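Local coordinates for death on curing protein (Enterobacteria phage P1, PDB 3DD7), which acts as the toxin of a phage toxin-antitoxin pair, blocking translation, and is inhibited when its antitoxin Phd completes its fold, at residues Leu59-Ala63 against Arg74-Asn78. The protein carries 2 engineered substitutions. Residues are numbered along the deposited sequence; the frame is centred on the assembly and turned at random.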
# COMPACT_ATOMS: atom_id res chain seq x y z
N LEU A 59 -0.25 3.20 -2.90
CA LEU A 59 -0.28 1.89 -3.52
C LEU A 59 0.66 1.84 -4.72
O LEU A 59 1.53 0.96 -4.80
CB LEU A 59 -1.71 1.51 -3.91
CG LEU A 59 -1.95 0.03 -4.24
CD1 LEU A 59 -3.43 -0.39 -4.05
CD2 LEU A 59 -1.47 -0.31 -5.68
N VAL A 60 0.49 2.76 -5.67
CA VAL A 60 1.32 2.74 -6.88
C VAL A 60 2.81 2.96 -6.54
O VAL A 60 3.69 2.26 -7.07
CB VAL A 60 0.83 3.75 -7.95
CG1 VAL A 60 1.76 3.76 -9.19
CG2 VAL A 60 -0.59 3.43 -8.39
N ALA A 61 3.09 3.92 -5.65
CA ALA A 61 4.49 4.26 -5.34
C ALA A 61 5.26 3.07 -4.77
O ALA A 61 6.42 2.81 -5.16
CB ALA A 61 4.56 5.47 -4.42
N THR A 62 4.63 2.31 -3.88
CA THR A 62 5.26 1.14 -3.28
C THR A 62 5.28 -0.04 -4.25
O THR A 62 6.30 -0.73 -4.38
CB THR A 62 4.61 0.80 -1.93
OG1 THR A 62 4.85 1.90 -1.05
CG2 THR A 62 5.22 -0.46 -1.32
N ALA A 63 4.17 -0.23 -4.96
CA ALA A 63 4.08 -1.34 -5.90
C ALA A 63 5.15 -1.28 -6.99
O ALA A 63 5.68 -2.31 -7.40
CB ALA A 63 2.67 -1.43 -6.49
N ARG A 74 2.30 -6.86 -1.73
CA ARG A 74 1.55 -6.99 -0.47
C ARG A 74 1.66 -5.72 0.36
O ARG A 74 0.65 -5.23 0.89
CB ARG A 74 2.01 -8.21 0.32
CG ARG A 74 1.34 -9.49 -0.14
CD ARG A 74 1.93 -10.67 0.65
NE ARG A 74 3.18 -11.16 0.08
CZ ARG A 74 4.15 -11.78 0.76
NH1 ARG A 74 4.08 -11.90 2.08
NH2 ARG A 74 5.21 -12.26 0.12
N THR A 75 2.87 -5.16 0.43
CA THR A 75 3.09 -4.00 1.29
C THR A 75 2.37 -2.82 0.67
O THR A 75 1.77 -2.03 1.39
CB THR A 75 4.60 -3.75 1.49
OG1 THR A 75 5.19 -4.93 2.09
CG2 THR A 75 4.84 -2.50 2.36
N ALA A 76 2.39 -2.74 -0.66
CA ALA A 76 1.71 -1.67 -1.40
C ALA A 76 0.22 -1.67 -1.04
O ALA A 76 -0.32 -0.68 -0.56
CB ALA A 76 1.90 -1.85 -2.88
N LEU A 77 -0.42 -2.84 -1.22
CA LEU A 77 -1.85 -3.01 -0.96
C LEU A 77 -2.25 -2.73 0.50
O LEU A 77 -3.15 -1.93 0.76
CB LEU A 77 -2.32 -4.41 -1.38
CG LEU A 77 -3.79 -4.68 -1.10
CD1 LEU A 77 -4.68 -3.65 -1.84
CD2 LEU A 77 -4.15 -6.08 -1.52
N ASN A 78 -1.58 -3.39 1.43
CA ASN A 78 -1.90 -3.26 2.85
C ASN A 78 -1.67 -1.84 3.35
O ASN A 78 -2.47 -1.34 4.15
CB ASN A 78 -1.12 -4.29 3.68
CG ASN A 78 -1.62 -5.73 3.48
OD1 ASN A 78 -2.43 -6.24 4.26
ND2 ASN A 78 -1.12 -6.39 2.45
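The methyl of A76 sits against the backbone of helix 51-65, between L59 and A63, and shows how a small residue lets antiparallel helices lie close: the axes of the two segments approach to 7.9 Å at 167°. Its CB lies 3.4 Å from L59 O and 3.5 Å from A63 N, the acceptor and donor of one helical backbone bond, so a methyl covers a peptide pair already satisfied within its own helix. A63 adds a second methyl, CB to CB with A76 at 3.7 Å.

Branched side chains flank this point by apolar contact. T62 turns its methyl rather than its hydroxyl to the partner helix: with OG1 beside its own backbone N (chi1 -64°), CG2 rests 3.7 Å from A76 N. L59 and L77 run side by side, CD1 to CD1 at 4.1 Å, both also touching helix 97-105.

Neither segment hydrogen-bonds the other; R74 NH1 bonds N16 OD1 and G21 O. N78 ND2 gives a nearly straight bond to R74 O (2.6 Å, 177°), from above the carbonyl plane. The chemistry thus implies an apolar join of consecutive helices in the Fic/Doc core, held by packing, with N78 also bonded to the Phd peptide.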